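Local structure of glycoside hydrolase family 31 (Kribbella flavida DSM 17836, 5X3I) at residues 25-28 with 29-32; 485-488 with 489-493; 728-732 with 733-737. The protein hydrolyses the alpha-1,3-glucosidic linkages of a cyclic tetrasaccharide derived from starch, releasing isomaltose inside the cell. The protein carries 1 engineered substitution. All blocks are in the same frame, centred on the assembly; numbering follows the deposited sequence.

Following the chain from the N terminus, interaction 1 (25-28 with 29-32) comes first, two overlapping turns in the loop that precedes strand 40-41. Interaction 2 (485-488 with 489-493) follows far along the chain, where a loop after barrel strand 467-470 enters the short helix 489-492. Their centres are about 17 Å apart and they do not touch, but His479 bridges the gap: it bonds Glu30 and shares a backbone hydrogen bond with Asp490. Interaction 3 (728-732 with 733-737) joins the last strand to the C-terminal helix, its centre about 49 Å from that of interaction 2. The three lie in series; none nests or crosses.

Interaction 1 (25-28 with 29-32); sequences RPHG and IEHP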
ATOM      1  N   ARG A  25      24.931   7.673  13.454  1.00 34.96           N
ATOM      2  CA  ARG A  25      23.590   8.239  13.598  1.00 32.58           C
ATOM      3  C   ARG A  25      22.763   7.349  14.517  1.00 30.54           C
ATOM      4  O   ARG A  25      22.411   6.249  14.128  1.00 29.85           O
ATOM      5  CB  ARG A  25      22.897   8.374  12.239  1.00 35.79           C
ATOM      6  CG  ARG A  25      23.552   9.323  11.245  1.00 36.09           C
ATOM      7  CD  ARG A  25      22.831   9.254   9.895  1.00 43.21           C
ATOM      8  NE  ARG A  25      22.865   7.902   9.335  1.00 44.43           N
ATOM      9  CZ  ARG A  25      22.098   7.470   8.335  1.00 41.68           C
ATOM     10  NH1 ARG A  25      22.218   6.219   7.912  1.00 42.10           N
ATOM     11  NH2 ARG A  25      21.210   8.277   7.763  1.00 38.69           N
ATOM     12  N   PRO A  26      22.447   7.821  15.733  1.00 31.54           N
ATOM     13  CA  PRO A  26      21.759   6.977  16.720  1.00 29.23           C
ATOM     14  C   PRO A  26      20.510   6.275  16.182  1.00 26.53           C
ATOM     15  O   PRO A  26      20.328   5.093  16.459  1.00 24.10           O
ATOM     16  CB  PRO A  26      21.395   7.970  17.822  1.00 29.58           C
ATOM     17  CG  PRO A  26      22.487   8.975  17.762  1.00 31.54           C
ATOM     18  CD  PRO A  26      22.826   9.125  16.301  1.00 32.59           C
ATOM     19  N   HIS A  27      19.686   6.984  15.414  1.00 25.28           N
ATOM     20  CA  HIS A  27      18.500   6.390  14.800  1.00 24.62           C
ATOM     21  C   HIS A  27      18.784   5.675  13.480  1.00 24.91           C
ATOM     22  O   HIS A  27      17.949   4.928  12.978  1.00 26.15           O
ATOM     23  CB  HIS A  27      17.440   7.456  14.556  1.00 22.42           C
ATOM     24  CG  HIS A  27      16.842   8.006  15.808  1.00 25.02           C
ATOM     25  ND1 HIS A  27      15.635   7.570  16.306  1.00 23.57           N
ATOM     26  CD2 HIS A  27      17.283   8.959  16.661  1.00 25.24           C
ATOM     27  CE1 HIS A  27      15.355   8.235  17.411  1.00 23.52           C
ATOM     28  NE2 HIS A  27      16.339   9.083  17.647  1.00 24.27           N
ATOM     29  N   GLY A  28      19.953   5.916  12.909  1.00 25.53           N
ATOM     30  CA  GLY A  28      20.304   5.305  11.644  1.00 26.57           C
ATOM     31  C   GLY A  28      19.434   5.809  10.505  1.00 28.31           C
ATOM     32  O   GLY A  28      18.983   6.955  10.510  1.00 26.23           O
ATOM     33  N   ILE A  29      19.181   4.939   9.539  1.00 25.46           N
ATOM     34  CA  ILE A  29      18.442   5.316   8.339  1.00 26.37           C
ATOM     35  C   ILE A  29      16.940   5.370   8.629  1.00 23.10           C
ATOM     36  O   ILE A  29      16.171   5.967   7.880  1.00 22.37           O
ATOM     37  CB  ILE A  29      18.740   4.336   7.187  1.00 26.44           C
ATOM     38  CG1 ILE A  29      18.369   4.945   5.835  1.00 28.69           C
ATOM     39  CG2 ILE A  29      18.045   3.011   7.408  1.00 26.57           C
ATOM     40  CD1 ILE A  29      18.780   4.091   4.666  1.00 31.94           C
ATOM     41  N   GLU A  30      16.559   4.762   9.747  1.00 22.49           N
ATOM     42  CA  GLU A  30      15.185   4.712  10.237  1.00 19.90           C
ATOM     43  C   GLU A  30      14.278   3.932   9.296  1.00 21.21           C
ATOM     44  O   GLU A  30      13.110   4.258   9.104  1.00 22.15           O
ATOM     45  CB  GLU A  30      14.649   6.120  10.492  1.00 21.55           C
ATOM     46  CG  GLU A  30      15.363   6.786  11.642  1.00 21.27           C
ATOM     47  CD  GLU A  30      14.748   8.090  12.074  1.00 21.25           C
ATOM     48  OE1 GLU A  30      13.608   8.087  12.584  1.00 24.40           O
ATOM     49  OE2 GLU A  30      15.419   9.120  11.905  1.00 24.76           O
ATOM     50  N   HIS A  31      14.850   2.884   8.722  1.00 22.70           N
ATOM     51  CA  HIS A  31      14.084   1.829   8.098  1.00 18.51           C
ATOM     52  C   HIS A  31      13.216   1.248   9.204  1.00 19.88           C
ATOM     53  O   HIS A  31      13.729   0.897  10.262  1.00 25.24           O
ATOM     54  CB  HIS A  31      15.032   0.797   7.486  1.00 19.76           C
ATOM     55  CG  HIS A  31      14.361  -0.292   6.707  1.00 18.95           C
ATOM     56  ND1 HIS A  31      13.337  -1.059   7.218  1.00 19.15           N
ATOM     57  CD2 HIS A  31      14.611  -0.777   5.469  1.00 16.99           C
ATOM     58  CE1 HIS A  31      12.973  -1.956   6.320  1.00 18.64           C
ATOM     59  NE2 HIS A  31      13.732  -1.808   5.251  1.00 18.66           N
ATOM     60  N   PRO A  32      11.896   1.177   8.990  1.00 19.88           N
ATOM     61  CA  PRO A  32      11.025   0.770  10.099  1.00 18.24           C
ATOM     62  C   PRO A  32      11.203  -0.677  10.539  1.00 18.40           C
ATOM     63  O   PRO A  32      10.829  -1.003  11.656  1.00 22.18           O
ATOM     64  CB  PRO A  32       9.613   0.979   9.534  1.00 18.03           C
ATOM     65  CG  PRO A  32       9.774   0.904   8.069  1.00 20.18           C
ATOM     66  CD  PRO A  32      11.123   1.515   7.781  1.00 19.45           C
TER
HETATM   67  O   HOH W   1      18.577   9.132  11.792  1.00 32.14           O
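Glu30 folds back against the CB and carbonyl oxygen of His27, and its side chain can be followed outward from CB. Its chi1 of -67° sets CG beside its own backbone N, on the side of His27, 3.6 Å from His27 CB, with His27 O at 3.5 Å from the same CG. CD continues alongside His27 CB at 3.7 Å. At the tip, OE1 bonds His479, whose ring also stacks on that of His27, while OE2 receives a hydrogen bond from a water at 3.2 Å; this water also donates to Gly28 O at 2.6 Å. On the Arg25 side, the guanidinium lays one face over the Gly28-Ile29 peptide, with Gly28 C 3.8 Å above its centre and NH1 4.0 Å from Ile29 CB. A salt bridge from Arg25 NE to Asp38 anchors the group. An alanine in place of Arg25 is likely to leave Asp38 without its ionic mate and one side of the peptide uncovered. Gly28 N bonds Arg25 O at 2.8 Å. The backbone thus makes two overlapping beta turns, type I from Arg25 to Gly28 and type II' from His27 to Glu30, with Gly28, its phi positive, at the second position of the latter, where glycine is common.

Interaction 2 (485-488 with 489-493); sequences DGRK and GDEGN
Lys488 O is gripped by two backbone N-H groups of the helix that follows. Gly492 N donates to it at 2.7 Å, in the carbonyl plane and with an N-H...O angle of 149°; Glu491 N adds a weak bond at 3.1 Å. The first is the i to i+4 bond of an alpha-helix. Glu491 turns back along the outside of the turn. Its CG stands anti to the backbone N (chi1 -159°), which carries the carboxylate to Arg487, where OE1 lies 3.7 Å from Arg487 CG. The guanidinium and carboxylate planes are 68° apart, and OE1 stands well out of the guanidinium plane, so the two charges are near without an N-H aimed between them. One water bridges the two, accepting from Arg487 NE and donating weakly to Glu491 OE2; a second ties Glu491 OE1, to which it donates at 2.8 Å, to Lys488 N. The Arg487 guanidinium meets Asp485 at its edge, NH1 making a salt bridge to OD2 at 2.8 Å. The other oxygen, OD1, accepts from Arg487 N at 2.9 Å from above the carboxylate plane, so one carboxylate holds both the backbone and the tip of Arg487. Within the helix, Asp490 OD2 forms a salt bridge with Arg245. The loop is thus an Asx turn at Asp485, followed by Lys488 as the N-cap residue of helix 489-492, within the TIM-barrel domain of this family 31 hydrolase.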
ATOM      1  N   ASP A 485       2.445  21.344   7.535  1.00 16.50           N
ATOM      2  CA  ASP A 485       1.188  21.374   8.252  1.00 16.57           C
ATOM      3  C   ASP A 485       1.441  21.383   9.765  1.00 18.97           C
ATOM      4  O   ASP A 485       0.502  21.383  10.534  1.00 18.81           O
ATOM      5  CB  ASP A 485       0.293  20.191   7.864  1.00 16.78           C
ATOM      6  CG  ASP A 485       0.806  18.852   8.390  1.00 17.96           C
ATOM      7  OD1 ASP A 485       1.963  18.761   8.831  1.00 17.24           O
ATOM      8  OD2 ASP A 485       0.038  17.872   8.347  1.00 20.13           O
ATOM      9  N   GLY A 486       2.715  21.367  10.164  1.00 18.82           N
ATOM     10  CA  GLY A 486       3.091  21.415  11.573  1.00 18.86           C
ATOM     11  C   GLY A 486       3.357  20.065  12.218  1.00 20.02           C
ATOM     12  O   GLY A 486       3.812  19.995  13.365  1.00 25.13           O
ATOM     13  N   ARG A 487       3.077  18.984  11.502  1.00 17.60           N
ATOM     14  CA  ARG A 487       3.374  17.652  12.012  1.00 16.17           C
ATOM     15  C   ARG A 487       4.837  17.271  11.825  1.00 16.29           C
ATOM     16  O   ARG A 487       5.471  17.672  10.854  1.00 17.15           O
ATOM     17  CB  ARG A 487       2.501  16.605  11.338  1.00 15.38           C
ATOM     18  CG  ARG A 487       1.033  16.711  11.662  1.00 17.66           C
ATOM     19  CD  ARG A 487       0.275  15.599  10.988  1.00 15.24           C
ATOM     20  NE  ARG A 487      -1.072  15.495  11.514  1.00 18.41           N
ATOM     21  CZ  ARG A 487      -2.082  16.274  11.144  1.00 22.44           C
ATOM     22  NH1 ARG A 487      -1.901  17.222  10.235  1.00 20.20           N
ATOM     23  NH2 ARG A 487      -3.274  16.107  11.693  1.00 23.09           N
ATOM     24  N   LYS A 488       5.359  16.467  12.746  1.00 18.39           N
ATOM     25  CA  LYS A 488       6.683  15.911  12.573  1.00 16.86           C
ATOM     26  C   LYS A 488       6.571  14.530  11.945  1.00 16.47           C
ATOM     27  O   LYS A 488       5.478  13.990  11.815  1.00 17.12           O
ATOM     28  CB  LYS A 488       7.413  15.836  13.917  1.00 18.95           C
ATOM     29  CG  LYS A 488       7.452  17.151  14.671  1.00 17.32           C
ATOM     30  CD  LYS A 488       8.244  18.172  13.897  1.00 24.41           C
ATOM     31  CE  LYS A 488       8.201  19.550  14.543  1.00 30.82           C
ATOM     32  NZ  LYS A 488       6.886  20.220  14.365  1.00 30.03           N
ATOM     33  N   GLY A 489       7.713  13.933  11.623  1.00 18.05           N
ATOM     34  CA  GLY A 489       7.735  12.710  10.842  1.00 17.42           C
ATOM     35  C   GLY A 489       7.105  11.511  11.520  1.00 20.00           C
ATOM     36  O   GLY A 489       6.510  10.668  10.855  1.00 15.34           O
ATOM     37  N   ASP A 490       7.227  11.431  12.846  1.00 19.08           N
ATOM     38  CA  ASP A 490       6.664  10.300  13.568  1.00 16.02           C
ATOM     39  C   ASP A 490       5.151  10.251  13.405  1.00 16.33           C
ATOM     40  O   ASP A 490       4.564   9.184  13.426  1.00 18.00           O
ATOM     41  CB  ASP A 490       7.052  10.337  15.058  1.00 16.87           C
ATOM     42  CG  ASP A 490       6.472  11.524  15.802  1.00 20.13           C
ATOM     43  OD1 ASP A 490       6.437  12.648  15.267  1.00 19.90           O
ATOM     44  OD2 ASP A 490       6.058  11.332  16.950  1.00 23.86           O
ATOM     45  N   GLU A 491       4.530  11.421  13.336  1.00 16.60           N
ATOM     46  CA  GLU A 491       3.129  11.576  12.966  1.00 17.00           C
ATOM     47  C   GLU A 491       2.809  11.651  11.459  1.00 19.79           C
ATOM     48  O   GLU A 491       1.822  11.094  10.995  1.00 19.92           O
ATOM     49  CB  GLU A 491       2.583  12.826  13.652  1.00 19.12           C
ATOM     50  CG  GLU A 491       1.093  12.838  13.782  1.00 22.23           C
ATOM     51  CD  GLU A 491       0.604  13.854  14.799  1.00 19.97           C
ATOM     52  OE1 GLU A 491       1.211  14.935  14.926  1.00 21.30           O
ATOM     53  OE2 GLU A 491      -0.397  13.554  15.464  1.00 26.40           O
ATOM     54  N   GLY A 492       3.622  12.390  10.711  1.00 17.99           N
ATOM     55  CA  GLY A 492       3.271  12.770   9.354  1.00 15.75           C
ATOM     56  C   GLY A 492       3.571  11.738   8.283  1.00 17.11           C
ATOM     57  O   GLY A 492       2.904  11.702   7.254  1.00 17.50           O
ATOM     58  N   ASN A 493       4.576  10.900   8.521  1.00 17.50           N
ATOM     59  CA  ASN A 493       5.047   9.976   7.500  1.00 17.34           C
ATOM     60  C   ASN A 493       3.993   8.969   7.065  1.00 17.02           C
ATOM     61  O   ASN A 493       3.905   8.646   5.891  1.00 14.85           O
ATOM     62  CB  ASN A 493       6.302   9.243   7.985  1.00 15.34           C
ATOM     63  CG  ASN A 493       7.481  10.179   8.149  1.00 15.27           C
ATOM     64  OD1 ASN A 493       7.410  11.339   7.772  1.00 17.67           O
ATOM     65  ND2 ASN A 493       8.569   9.679   8.721  1.00 19.02           N
TER
HETATM   66  O   HOH W   2      -2.123  12.766  12.797  1.00 24.02           O
HETATM   67  O   HOH W   3       3.825  16.038  15.124  1.00 23.20           O

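Interaction 3 (728-732 with 733-737); sequences VYCRA and SRWSE. With SO4 (sulfate ion), chain K; SO4 (sulfate ion), chain J.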
ATOM      1  N   VAL A 728     -19.614 -19.686  -8.074  1.00 19.85           N
ATOM      2  CA  VAL A 728     -20.335 -18.461  -7.796  1.00 16.93           C
ATOM      3  C   VAL A 728     -21.788 -18.826  -7.562  1.00 19.39           C
ATOM      4  O   VAL A 728     -22.359 -19.612  -8.305  1.00 23.61           O
ATOM      5  CB  VAL A 728     -20.242 -17.444  -8.959  1.00 18.24           C
ATOM      6  CG1 VAL A 728     -21.167 -16.257  -8.715  1.00 16.62           C
ATOM      7  CG2 VAL A 728     -18.826 -16.983  -9.170  1.00 17.06           C
ATOM      8  N   TYR A 729     -22.387 -18.246  -6.538  1.00 21.22           N
ATOM      9  CA  TYR A 729     -23.755 -18.565  -6.191  1.00 18.82           C
ATOM     10  C   TYR A 729     -24.531 -17.287  -5.975  1.00 18.40           C
ATOM     11  O   TYR A 729     -24.013 -16.327  -5.429  1.00 23.37           O
ATOM     12  CB  TYR A 729     -23.799 -19.461  -4.944  1.00 20.43           C
ATOM     13  CG  TYR A 729     -23.095 -20.779  -5.158  1.00 18.54           C
ATOM     14  CD1 TYR A 729     -23.782 -21.882  -5.638  1.00 20.19           C
ATOM     15  CD2 TYR A 729     -21.740 -20.910  -4.912  1.00 20.05           C
ATOM     16  CE1 TYR A 729     -23.143 -23.078  -5.861  1.00 20.04           C
ATOM     17  CE2 TYR A 729     -21.092 -22.108  -5.123  1.00 20.15           C
ATOM     18  CZ  TYR A 729     -21.801 -23.187  -5.599  1.00 22.72           C
ATOM     19  OH  TYR A 729     -21.166 -24.377  -5.820  1.00 25.62           O
ATOM     20  N   CYS A 730     -25.779 -17.280  -6.416  1.00 20.07           N
ATOM     21  CA  CYS A 730     -26.615 -16.104  -6.313  1.00 21.69           C
ATOM     22  C   CYS A 730     -27.762 -16.352  -5.351  1.00 24.56           C
ATOM     23  O   CYS A 730     -28.312 -17.447  -5.309  1.00 26.48           O
ATOM     24  CB  CYS A 730     -27.152 -15.704  -7.693  1.00 19.41           C
ATOM     25  SG  CYS A 730     -28.179 -14.240  -7.705  1.00 23.98           S
ATOM     26  N   ARG A 731     -28.113 -15.334  -4.579  1.00 24.34           N
ATOM     27  CA  ARG A 731     -29.278 -15.415  -3.715  1.00 28.84           C
ATOM     28  C   ARG A 731     -30.500 -15.643  -4.589  1.00 31.27           C
ATOM     29  O   ARG A 731     -30.735 -14.898  -5.540  1.00 31.31           O
ATOM     30  CB  ARG A 731     -29.432 -14.149  -2.872  1.00 28.99           C
ATOM     31  CG  ARG A 731     -28.345 -13.982  -1.819  1.00 30.33           C
ATOM     32  CD  ARG A 731     -28.489 -12.679  -1.045  1.00 31.64           C
ATOM     33  NE  ARG A 731     -29.698 -12.641  -0.233  1.00 41.85           N
ATOM     34  CZ  ARG A 731     -30.711 -11.802  -0.425  1.00 48.40           C
ATOM     35  NH1 ARG A 731     -30.672 -10.910  -1.404  1.00 43.71           N
ATOM     36  NH2 ARG A 731     -31.770 -11.852   0.372  1.00 53.94           N
ATOM     37  N   ALA A 732     -31.264 -16.679  -4.261  1.00 32.52           N
ATOM     38  CA  ALA A 732     -32.352 -17.147  -5.109  1.00 31.45           C
ATOM     39  C   ALA A 732     -33.344 -16.048  -5.444  1.00 30.38           C
ATOM     40  O   ALA A 732     -33.814 -15.957  -6.567  1.00 32.60           O
ATOM     41  CB  ALA A 732     -33.064 -18.312  -4.445  1.00 34.89           C
ATOM     42  N   SER A 733     -33.654 -15.205  -4.471  1.00 31.78           N
ATOM     43  CA  SER A 733     -34.654 -14.174  -4.670  1.00 32.42           C
ATOM     44  C   SER A 733     -34.250 -13.145  -5.726  1.00 31.16           C
ATOM     45  O   SER A 733     -35.105 -12.545  -6.354  1.00 32.83           O
ATOM     46  CB  SER A 733     -34.952 -13.470  -3.350  1.00 38.05           C
ATOM     47  OG  SER A 733     -33.764 -13.002  -2.749  1.00 39.41           O
ATOM     48  N   ARG A 734     -32.955 -12.893  -5.873  1.00 28.68           N
ATOM     49  CA  ARG A 734     -32.480 -11.958  -6.888  1.00 28.73           C
ATOM     50  C   ARG A 734     -31.942 -12.604  -8.168  1.00 27.60           C
ATOM     51  O   ARG A 734     -31.428 -11.904  -9.039  1.00 27.54           O
ATOM     52  CB  ARG A 734     -31.429 -11.033  -6.279  1.00 31.90           C
ATOM     53  CG  ARG A 734     -31.883 -10.417  -4.963  1.00 35.43           C
ATOM     54  CD  ARG A 734     -33.190  -9.665  -5.071  1.00 38.33           C
ATOM     55  NE  ARG A 734     -33.009  -8.323  -5.607  1.00 44.48           N
ATOM     56  CZ  ARG A 734     -33.924  -7.359  -5.535  1.00 48.85           C
ATOM     57  NH1 ARG A 734     -35.084  -7.587  -4.934  1.00 53.21           N
ATOM     58  NH2 ARG A 734     -33.674  -6.165  -6.060  1.00 44.37           N
ATOM     59  N   TRP A 735     -32.013 -13.928  -8.273  1.00 24.73           N
ATOM     60  CA  TRP A 735     -31.495 -14.616  -9.453  1.00 23.68           C
ATOM     61  C   TRP A 735     -32.179 -14.163 -10.748  1.00 27.25           C
ATOM     62  O   TRP A 735     -31.588 -14.219 -11.818  1.00 24.48           O
ATOM     63  CB  TRP A 735     -31.642 -16.123  -9.296  1.00 26.76           C
ATOM     64  CG  TRP A 735     -31.313 -16.939 -10.515  1.00 23.72           C
ATOM     65  CD1 TRP A 735     -32.143 -17.805 -11.157  1.00 22.88           C
ATOM     66  CD2 TRP A 735     -30.070 -16.979 -11.224  1.00 22.75           C
ATOM     67  NE1 TRP A 735     -31.501 -18.382 -12.217  1.00 22.26           N
ATOM     68  CE2 TRP A 735     -30.226 -17.889 -12.284  1.00 24.11           C
ATOM     69  CE3 TRP A 735     -28.844 -16.326 -11.071  1.00 20.67           C
ATOM     70  CZ2 TRP A 735     -29.203 -18.171 -13.184  1.00 21.19           C
ATOM     71  CZ3 TRP A 735     -27.832 -16.607 -11.963  1.00 20.57           C
ATOM     72  CH2 TRP A 735     -28.016 -17.521 -13.005  1.00 22.67           C
ATOM     73  N   SER A 736     -33.419 -13.708 -10.633  1.00 25.91           N
ATOM     74  CA  SER A 736     -34.136 -13.173 -11.777  1.00 28.35           C
ATOM     75  C   SER A 736     -33.362 -11.997 -12.376  1.00 26.95           C
ATOM     76  O   SER A 736     -33.308 -11.845 -13.586  1.00 28.37           O
ATOM     77  CB  SER A 736     -35.547 -12.743 -11.375  1.00 24.60           C
ATOM     78  OG  SER A 736     -36.204 -12.106 -12.455  1.00 36.96           O
ATOM     79  N   GLU A 737     -32.741 -11.187 -11.527  1.00 25.42           N
ATOM     80  CA  GLU A 737     -31.977 -10.037 -11.997  1.00 24.12           C
ATOM     81  C   GLU A 737     -30.603 -10.425 -12.550  1.00 21.58           C
ATOM     82  O   GLU A 737     -30.110  -9.778 -13.461  1.00 24.88           O
ATOM     83  CB  GLU A 737     -31.805  -9.006 -10.876  1.00 24.28           C
ATOM     84  CG  GLU A 737     -33.090  -8.630 -10.161  1.00 22.71           C
ATOM     85  CD  GLU A 737     -32.929  -7.461  -9.200  1.00 26.46           C
ATOM     86  OE1 GLU A 737     -31.785  -7.062  -8.904  1.00 27.34           O
ATOM     87  OE2 GLU A 737     -33.957  -6.931  -8.737  1.00 27.27           O
TER
HETATM   88  S   SO4 K 809     -33.101 -15.683  -0.519  1.00 64.13           S
HETATM   89  O1  SO4 K 809     -34.215 -16.343  -1.190  1.00 58.22           O
HETATM   90  O2  SO4 K 809     -32.561 -14.675  -1.420  1.00 49.31           O
HETATM   91  O3  SO4 K 809     -33.559 -15.048   0.712  1.00 67.24           O
HETATM   92  O4  SO4 K 809     -32.071 -16.662  -0.188  1.00 49.95           O
HETATM   93  S   SO4 J 808     -34.602  -9.696  -1.145  1.00 77.61           S
HETATM   94  O1  SO4 J 808     -35.737 -10.245  -1.876  1.00 67.42           O
HETATM   95  O2  SO4 J 808     -34.930  -8.364  -0.651  1.00 73.04           O
HETATM   96  O3  SO4 J 808     -34.287 -10.568  -0.018  1.00 70.01           O
HETATM   97  O4  SO4 J 808     -33.448  -9.616  -2.032  1.00 57.76           O
HETATM   98  O   HOH W   4     -35.048 -14.606  -8.635  1.00 27.50           O
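Two sulfate ions, probably from the crystallisation liquor, sit around Arg731 where strand 728-731 of the antiparallel C-terminal sheet turns into the terminal helix. One meets the edge of the Arg731 guanidinium: NH2 bonds its O3 at 2.9 Å and NH1 its O4 at 3.1 Å, both nearly straight (161° and 159°). The second places O2 over one guanidinium face, 3.3 Å above the plane and offset toward the rim; Ser733 N donates to the same oxygen, and Ser733 OG lies doubtfully close to it. Arg731 NH1 also forms a salt bridge to Glu680, so the tip is held by both anion and acid. Arg734 runs beside Arg731, pointing the same way, and its CG and CD pack against the edge-bound sulfate. The turn is closed by the backbone, with Arg734 N donating to Arg731 O at 3.0 Å and Trp735 N to Ala732 O at 3.2 Å. A water accepts from Ser736 N and donates to Ala732 O. Cys730, buried in the sheet, sets its SG anti to the backbone N (chi1 -179°), at the edge of the Trp735 six-membered ring, 5.4 Å from its centroid, while Cys730 CB touches Trp735 CE3 at 3.8 Å.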